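Local atomic coordinates of putative uncharacterized protein TTHA0988 (PDB entry 3OEP), a protein that is of unknown function but is a KipI-KipA homologue with cyclophilin-like domains, and may bind ATP. Residues A[118-123]-A[160-165]; A[145-150]-A[205-210]. One frame throughout, in Å; residues are numbered along the deposited sequence.

Contact 1 of 2, residues A[118-123]-A[160-165]; sequences GFTPGF and YPLPSP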
ATOM      1  N   GLY A 118      -9.502   3.334  -5.780  1.00 17.89           N
ATOM      2  CA  GLY A 118      -8.521   2.761  -4.875  1.00 19.73           C
ATOM      3  C   GLY A 118      -7.730   3.699  -3.995  1.00 22.45           C
ATOM      4  O   GLY A 118      -6.646   3.332  -3.543  1.00 25.40           O
ATOM      5  N   PHE A 119      -8.256   4.887  -3.698  1.00 19.53           N
ATOM      6  CA  PHE A 119      -7.597   5.739  -2.701  1.00 22.24           C
ATOM      7  C   PHE A 119      -7.368   4.929  -1.411  1.00 21.97           C
ATOM      8  O   PHE A 119      -6.316   5.014  -0.767  1.00 21.86           O
ATOM      9  CB  PHE A 119      -8.419   6.992  -2.418  1.00 23.28           C
ATOM     10  CG  PHE A 119      -7.726   7.964  -1.517  1.00 26.80           C
ATOM     11  CD1 PHE A 119      -8.031   8.014  -0.162  1.00 32.91           C
ATOM     12  CD2 PHE A 119      -6.746   8.814  -2.017  1.00 31.09           C
ATOM     13  CE1 PHE A 119      -7.379   8.912   0.679  1.00 33.61           C
ATOM     14  CE2 PHE A 119      -6.090   9.708  -1.186  1.00 32.71           C
ATOM     15  CZ  PHE A 119      -6.407   9.758   0.163  1.00 35.25           C
ATOM     16  N   THR A 120      -8.389   4.164  -1.042  1.00 19.95           N
ATOM     17  CA  THR A 120      -8.240   2.970  -0.210  1.00 19.07           C
ATOM     18  C   THR A 120      -8.875   1.865  -1.049  1.00 17.22           C
ATOM     19  O   THR A 120      -9.617   2.168  -1.983  1.00 16.92           O
ATOM     20  CB  THR A 120      -8.952   3.108   1.153  1.00 20.56           C
ATOM     21  OG1 THR A 120     -10.355   3.319   0.959  1.00 21.17           O
ATOM     22  CG2 THR A 120      -8.383   4.279   1.949  1.00 21.59           C
ATOM     23  N   PRO A 121      -8.591   0.586  -0.751  1.00 15.96           N
ATOM     24  CA  PRO A 121      -9.128  -0.471  -1.612  1.00 15.59           C
ATOM     25  C   PRO A 121     -10.633  -0.334  -1.907  1.00 15.66           C
ATOM     26  O   PRO A 121     -11.440  -0.215  -0.992  1.00 16.53           O
ATOM     27  CB  PRO A 121      -8.811  -1.742  -0.821  1.00 17.74           C
ATOM     28  CG  PRO A 121      -7.525  -1.399  -0.148  1.00 17.61           C
ATOM     29  CD  PRO A 121      -7.649   0.047   0.246  1.00 17.23           C
ATOM     30  N   GLY A 122     -10.983  -0.306  -3.192  1.00 15.09           N
ATOM     31  CA  GLY A 122     -12.384  -0.246  -3.616  1.00 15.26           C
ATOM     32  C   GLY A 122     -13.051   1.121  -3.606  1.00 15.72           C
ATOM     33  O   GLY A 122     -14.209   1.234  -4.010  1.00 16.45           O
ATOM     34  N   PHE A 123     -12.328   2.158  -3.176  1.00 14.01           N
ATOM     35  CA  PHE A 123     -12.858   3.538  -3.082  1.00 13.18           C
ATOM     36  C   PHE A 123     -13.008   4.146  -4.477  1.00 13.81           C
ATOM     37  O   PHE A 123     -12.003   4.375  -5.147  1.00 13.89           O
ATOM     38  CB  PHE A 123     -11.872   4.387  -2.268  1.00 12.14           C
ATOM     39  CG  PHE A 123     -12.423   5.707  -1.759  1.00 16.54           C
ATOM     40  CD1 PHE A 123     -13.115   6.581  -2.582  1.00 24.61           C
ATOM     41  CD2 PHE A 123     -12.179   6.094  -0.450  1.00 24.48           C
ATOM     42  CE1 PHE A 123     -13.595   7.797  -2.093  1.00 25.85           C
ATOM     43  CE2 PHE A 123     -12.651   7.305   0.040  1.00 25.64           C
ATOM     44  CZ  PHE A 123     -13.366   8.153  -0.783  1.00 20.86           C
ATOM     45  N   TYR A 160     -16.618   5.943   0.849  1.00 13.89           N
ATOM     46  CA  TYR A 160     -15.562   5.398   1.716  1.00 14.78           C
ATOM     47  C   TYR A 160     -15.897   3.925   1.992  1.00 15.50           C
ATOM     48  O   TYR A 160     -16.902   3.644   2.630  1.00 16.68           O
ATOM     49  CB  TYR A 160     -15.480   6.191   3.030  1.00 15.69           C
ATOM     50  CG  TYR A 160     -14.933   7.595   2.896  1.00 15.10           C
ATOM     51  CD1 TYR A 160     -13.633   7.899   3.290  1.00 18.98           C
ATOM     52  CD2 TYR A 160     -15.714   8.631   2.383  1.00 16.07           C
ATOM     53  CE1 TYR A 160     -13.121   9.189   3.169  1.00 20.54           C
ATOM     54  CE2 TYR A 160     -15.210   9.928   2.256  1.00 18.36           C
ATOM     55  CZ  TYR A 160     -13.910  10.199   2.647  1.00 20.69           C
ATOM     56  OH  TYR A 160     -13.402  11.475   2.530  1.00 20.86           O
ATOM     57  N   PRO A 161     -15.067   2.973   1.516  1.00 14.60           N
ATOM     58  CA  PRO A 161     -15.406   1.558   1.739  1.00 15.34           C
ATOM     59  C   PRO A 161     -15.081   1.066   3.150  1.00 16.36           C
ATOM     60  O   PRO A 161     -15.678   0.091   3.618  1.00 17.53           O
ATOM     61  CB  PRO A 161     -14.528   0.815   0.719  1.00 17.54           C
ATOM     62  CG  PRO A 161     -13.947   1.873  -0.170  1.00 20.36           C
ATOM     63  CD  PRO A 161     -13.889   3.108   0.642  1.00 17.11           C
ATOM     64  N   LEU A 162     -14.124   1.737   3.784  1.00 15.61           N
ATOM     65  CA  LEU A 162     -13.583   1.384   5.087  1.00 19.69           C
ATOM     66  C   LEU A 162     -13.426   2.676   5.885  1.00 18.61           C
ATOM     67  O   LEU A 162     -13.287   3.754   5.287  1.00 18.24           O
ATOM     68  CB  LEU A 162     -12.191   0.759   4.928  1.00 20.02           C
ATOM     69  CG  LEU A 162     -12.042  -0.511   4.078  1.00 27.94           C
ATOM     70  CD1 LEU A 162     -10.880  -0.394   3.096  1.00 30.32           C
ATOM     71  CD2 LEU A 162     -11.865  -1.724   4.957  1.00 27.19           C
ATOM     72  N   PRO A 163     -13.424   2.583   7.224  1.00 18.91           N
ATOM     73  CA  PRO A 163     -13.163   3.788   8.005  1.00 21.16           C
ATOM     74  C   PRO A 163     -11.786   4.355   7.690  1.00 23.64           C
ATOM     75  O   PRO A 163     -10.815   3.602   7.582  1.00 24.26           O
ATOM     76  CB  PRO A 163     -13.227   3.301   9.458  1.00 22.65           C
ATOM     77  CG  PRO A 163     -13.952   2.014   9.415  1.00 24.65           C
ATOM     78  CD  PRO A 163     -13.661   1.410   8.084  1.00 20.09           C
ATOM     79  N   SER A 164     -11.709   5.666   7.506  1.00 25.31           N
ATOM     80  CA  SER A 164     -10.439   6.319   7.223  1.00 26.90           C
ATOM     81  C   SER A 164     -10.530   7.817   7.478  1.00 28.37           C
ATOM     82  O   SER A 164     -11.634   8.365   7.599  1.00 25.18           O
ATOM     83  CB  SER A 164      -9.997   6.063   5.777  1.00 27.46           C
ATOM     84  OG  SER A 164     -10.728   6.847   4.853  1.00 33.52           O
ATOM     85  N   PRO A 165      -9.371   8.490   7.564  1.00 29.51           N
ATOM     86  CA  PRO A 165      -9.418   9.947   7.632  1.00 29.26           C
ATOM     87  C   PRO A 165      -9.937  10.509   6.319  1.00 27.00           C
ATOM     88  O   PRO A 165      -9.743   9.893   5.268  1.00 28.61           O
ATOM     89  CB  PRO A 165      -7.951  10.349   7.846  1.00 29.72           C
ATOM     90  CG  PRO A 165      -7.258   9.103   8.270  1.00 31.10           C
ATOM     91  CD  PRO A 165      -7.991   7.980   7.641  1.00 30.48           C
TER
HETATM   92  O   HOH W   1     -11.861   4.613   3.031  1.00 23.75           O
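The ring of Phe123 turns its edge onto the face of Tyr160, a T-shaped pair with centroids 4.8 Å apart and planes at 64°. CE2 leads: it lies over the tyrosine ring, displaced toward the rim, and comes within 3.4 Å of Tyr160 CD1. The chain leading into the tyrosine also passes over one face of the phenylalanine, where Tyr160 CA makes an off-centre CH-pi contact 4.3 Å from the Phe123 centroid. Next along the chain, Pro161 packs between the Phe123 ring and the 120-123 turn: Pro161 CD touches Phe123 CD2 at 3.6 Å, and Pro161 CG reaches Pro121 O at 3.4 Å. Leu162 adds looser apolar packing of CD1 against Pro121 CD.

What positions the phenylalanine is a type II turn from Thr120 to Phe123, closed by Phe123 N donating to Thr120 O, with Gly122 at the positive phi of its third position. Phe123 CG stands anti to the backbone N (chi1 -164°), which carries the ring toward Tyr160. The turn belongs to the connection between strands 112-117 and 124-127 of the cyclophilin-like domain. On the tyrosine side, the OH bonds to a glycerol, probably from the crystallisation liquor. An alanine in place of Tyr160 would remove the ring that receives the Phe123 edge and the hydroxyl bound to glycerol, and would probably loosen the packing of Phe123.

One water joins three polar atoms of the two segments: it lies 2.9 Å from Thr120 OG1, donates to Leu162 O and also bonds Ser164 OG. Direct contact between the segments is van der Waals in kind, by aromatic and proline rings, some of it against the polar atoms Pro121 O and Thr120 OG1, while this three-way water provides a polar link and satisfies a carbonyl beside buried side chains.

Contact 2 of 2, residues A[145-150]-A[205-210]; sequences VPAHAV and PPEPRP
With chi1 at -44°, His148 CG lies anti to its own carbonyl carbon and beside the backbone N, and chi2 of -56° turns the imidazole so that NE2 faces the 205-210 segment. His148 occupies the third position of a type II beta turn, Pro146 to Ala149, with the positive phi (79°) of that site; the turn leads into strand 149-153 of the cyclophilin-like domain. Opposite it runs an extended, proline-rich linker between strands 194-199 and 221-225.

The imidazole sits between two aliphatic groups. Ala147 CB covers one face, near the rim, and Pro205 CB covers the opposite one in a CH-pi contact, 4.0 Å from the ring centroid. At the ring edge, NE2 donates to Pro206 O over 2.9 Å. That bond is nearly straight at the hydrogen, and the acceptor lies close to the imidazole plane, yet the nitrogen stands well above the plane of the carbonyl group. Since NE2 carries the proton here, the ring is either that neutral tautomer or charged.

Nearer the surface, Glu207 reaches out along an extended chain beyond CG, its CG 4.0 Å from Ala147 CB. Of the carboxylate oxygens, OE1 forms a salt bridge with Arg356, and OE2 accepts from a water 2.5 Å away, which in turn accepts the backbone N-H of Ala147.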
ATOM      1  N   VAL A 145     -13.694   9.008   9.141  1.00 22.58           N
ATOM      2  CA  VAL A 145     -14.957   9.010   8.416  1.00 19.74           C
ATOM      3  C   VAL A 145     -15.452   7.561   8.491  1.00 19.00           C
ATOM      4  O   VAL A 145     -14.658   6.635   8.341  1.00 19.64           O
ATOM      5  CB  VAL A 145     -14.755   9.432   6.953  1.00 19.39           C
ATOM      6  CG1 VAL A 145     -16.039   9.229   6.133  1.00 17.62           C
ATOM      7  CG2 VAL A 145     -14.278  10.896   6.881  1.00 19.31           C
ATOM      8  N   PRO A 146     -16.753   7.350   8.740  1.00 18.30           N
ATOM      9  CA  PRO A 146     -17.213   5.965   8.871  1.00 17.89           C
ATOM     10  C   PRO A 146     -17.239   5.208   7.543  1.00 16.45           C
ATOM     11  O   PRO A 146     -17.369   5.821   6.484  1.00 14.96           O
ATOM     12  CB  PRO A 146     -18.628   6.118   9.445  1.00 19.95           C
ATOM     13  CG  PRO A 146     -19.052   7.489   9.085  1.00 20.72           C
ATOM     14  CD  PRO A 146     -17.820   8.326   9.032  1.00 19.84           C
ATOM     15  N   ALA A 147     -17.114   3.881   7.608  1.00 14.58           N
ATOM     16  CA  ALA A 147     -17.300   3.035   6.439  1.00 15.57           C
ATOM     17  C   ALA A 147     -18.661   3.328   5.830  1.00 14.69           C
ATOM     18  O   ALA A 147     -19.634   3.562   6.559  1.00 15.48           O
ATOM     19  CB  ALA A 147     -17.204   1.559   6.819  1.00 16.52           C
ATOM     20  N   HIS A 148     -18.695   3.326   4.499  1.00 14.31           N
ATOM     21  CA  HIS A 148     -19.906   3.488   3.678  1.00 12.27           C
ATOM     22  C   HIS A 148     -20.394   4.928   3.547  1.00 12.91           C
ATOM     23  O   HIS A 148     -21.443   5.172   2.939  1.00 12.96           O
ATOM     24  CB  HIS A 148     -21.035   2.564   4.141  1.00 12.85           C
ATOM     25  CG  HIS A 148     -20.577   1.175   4.443  1.00 11.36           C
ATOM     26  ND1 HIS A 148     -19.907   0.399   3.522  1.00 13.15           N
ATOM     27  CD2 HIS A 148     -20.645   0.441   5.577  1.00 12.95           C
ATOM     28  CE1 HIS A 148     -19.607  -0.764   4.070  1.00 13.28           C
ATOM     29  NE2 HIS A 148     -20.049  -0.768   5.315  1.00 15.24           N
ATOM     30  N   ALA A 149     -19.623   5.877   4.067  1.00 11.93           N
ATOM     31  CA  ALA A 149     -19.950   7.292   3.916  1.00 13.30           C
ATOM     32  C   ALA A 149     -19.905   7.692   2.442  1.00 12.16           C
ATOM     33  O   ALA A 149     -18.980   7.332   1.712  1.00 12.65           O
ATOM     34  CB  ALA A 149     -18.993   8.162   4.738  1.00 13.90           C
ATOM     35  N   VAL A 150     -20.940   8.406   2.015  1.00 11.42           N
ATOM     36  CA  VAL A 150     -21.046   8.963   0.670  1.00 10.80           C
ATOM     37  C   VAL A 150     -20.765  10.464   0.780  1.00 11.51           C
ATOM     38  O   VAL A 150     -21.392  11.166   1.582  1.00 12.65           O
ATOM     39  CB  VAL A 150     -22.452   8.730   0.089  1.00 11.28           C
ATOM     40  CG1 VAL A 150     -22.635   9.486  -1.232  1.00 12.91           C
ATOM     41  CG2 VAL A 150     -22.719   7.224  -0.093  1.00 15.28           C
ATOM     42  N   PRO A 205     -24.632  -1.130   6.172  1.00 15.08           N
ATOM     43  CA  PRO A 205     -23.908  -2.394   6.043  1.00 16.84           C
ATOM     44  C   PRO A 205     -22.808  -2.505   7.092  1.00 16.37           C
ATOM     45  O   PRO A 205     -22.262  -1.490   7.514  1.00 15.80           O
ATOM     46  CB  PRO A 205     -23.296  -2.320   4.637  1.00 17.37           C
ATOM     47  CG  PRO A 205     -24.096  -1.311   3.912  1.00 16.59           C
ATOM     48  CD  PRO A 205     -24.538  -0.321   4.946  1.00 16.61           C
ATOM     49  N   PRO A 206     -22.479  -3.734   7.509  1.00 18.61           N
ATOM     50  CA  PRO A 206     -21.361  -3.878   8.440  1.00 20.03           C
ATOM     51  C   PRO A 206     -20.032  -3.418   7.833  1.00 19.13           C
ATOM     52  O   PRO A 206     -19.890  -3.376   6.610  1.00 17.64           O
ATOM     53  CB  PRO A 206     -21.331  -5.383   8.742  1.00 21.88           C
ATOM     54  CG  PRO A 206     -22.090  -6.039   7.646  1.00 23.23           C
ATOM     55  CD  PRO A 206     -23.044  -5.025   7.080  1.00 20.55           C
ATOM     56  N   GLU A 207     -19.068  -3.072   8.681  1.00 20.07           N
ATOM     57  CA  GLU A 207     -17.721  -2.791   8.200  1.00 20.71           C
ATOM     58  C   GLU A 207     -17.133  -4.076   7.633  1.00 21.59           C
ATOM     59  O   GLU A 207     -17.393  -5.160   8.174  1.00 24.89           O
ATOM     60  CB  GLU A 207     -16.806  -2.306   9.320  1.00 21.28           C
ATOM     61  CG  GLU A 207     -17.130  -0.953   9.879  1.00 27.55           C
ATOM     62  CD  GLU A 207     -16.037  -0.431  10.797  1.00 31.15           C
ATOM     63  OE1 GLU A 207     -15.007  -1.124  10.973  1.00 32.96           O
ATOM     64  OE2 GLU A 207     -16.214   0.671  11.352  1.00 35.62           O
ATOM     65  N   PRO A 208     -16.328  -3.967   6.565  1.00 26.70           N
ATOM     66  CA  PRO A 208     -15.613  -5.139   6.071  1.00 26.28           C
ATOM     67  C   PRO A 208     -14.854  -5.842   7.190  1.00 24.23           C
ATOM     68  O   PRO A 208     -14.188  -5.189   7.993  1.00 21.39           O
ATOM     69  CB  PRO A 208     -14.633  -4.554   5.052  1.00 25.85           C
ATOM     70  CG  PRO A 208     -15.260  -3.291   4.596  1.00 27.91           C
ATOM     71  CD  PRO A 208     -16.083  -2.774   5.735  1.00 27.13           C
ATOM     72  N   ARG A 209     -14.976  -7.160   7.243  1.00 25.76           N
ATOM     73  CA  ARG A 209     -14.285  -7.955   8.241  1.00 24.92           C
ATOM     74  C   ARG A 209     -12.926  -8.395   7.684  1.00 24.70           C
ATOM     75  O   ARG A 209     -12.841  -8.740   6.512  1.00 23.78           O
ATOM     76  CB  ARG A 209     -15.141  -9.168   8.586  1.00 28.40           C
ATOM     77  CG  ARG A 209     -14.598 -10.013   9.703  1.00 30.28           C
ATOM     78  CD  ARG A 209     -15.670 -10.942  10.241  1.00 35.64           C
ATOM     79  NE  ARG A 209     -16.285 -11.754   9.190  1.00 39.05           N
ATOM     80  CZ  ARG A 209     -15.778 -12.885   8.697  1.00 38.50           C
ATOM     81  NH1 ARG A 209     -14.624 -13.369   9.142  1.00 36.10           N
ATOM     82  NH2 ARG A 209     -16.433 -13.536   7.742  1.00 43.98           N
ATOM     83  N   PRO A 210     -11.862  -8.374   8.511  1.00 23.19           N
ATOM     84  CA  PRO A 210     -10.552  -8.788   7.996  1.00 23.55           C
ATOM     85  C   PRO A 210     -10.563 -10.192   7.390  1.00 22.91           C
ATOM     86  O   PRO A 210     -11.244 -11.083   7.909  1.00 22.12           O
ATOM     87  CB  PRO A 210      -9.648  -8.733   9.237  1.00 25.83           C
ATOM     88  CG  PRO A 210     -10.319  -7.766  10.145  1.00 26.17           C
ATOM     89  CD  PRO A 210     -11.780  -7.940   9.919  1.00 26.18           C
TER
HETATM   90  O   HOH W   2     -17.399   2.679  10.323  1.00 18.71           O

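Overall arrangement
Contact 1 is wholly buried, whereas contact 2 is partly buried, with Glu207 and Pro206 exposed. Both involve the same sheet of the cyclophilin-like domain, since the 145-150 turn leads into strand 149-153, and its neighbour, strand 156-159, runs on into the 160-165 segment. Their centres are about 9 Å apart, and a probable hydrogen bond from His148 N to Tyr160 O, 2.6 Å, joins them directly. Val145 N and Ser164 O make a second such link. The chemistry changes with depth: contact 1 packs aromatic and proline rings around one water, while contact 2 holds a passing linker by a direct imidazole-to-carbonyl bond and a water-bridged carboxylate.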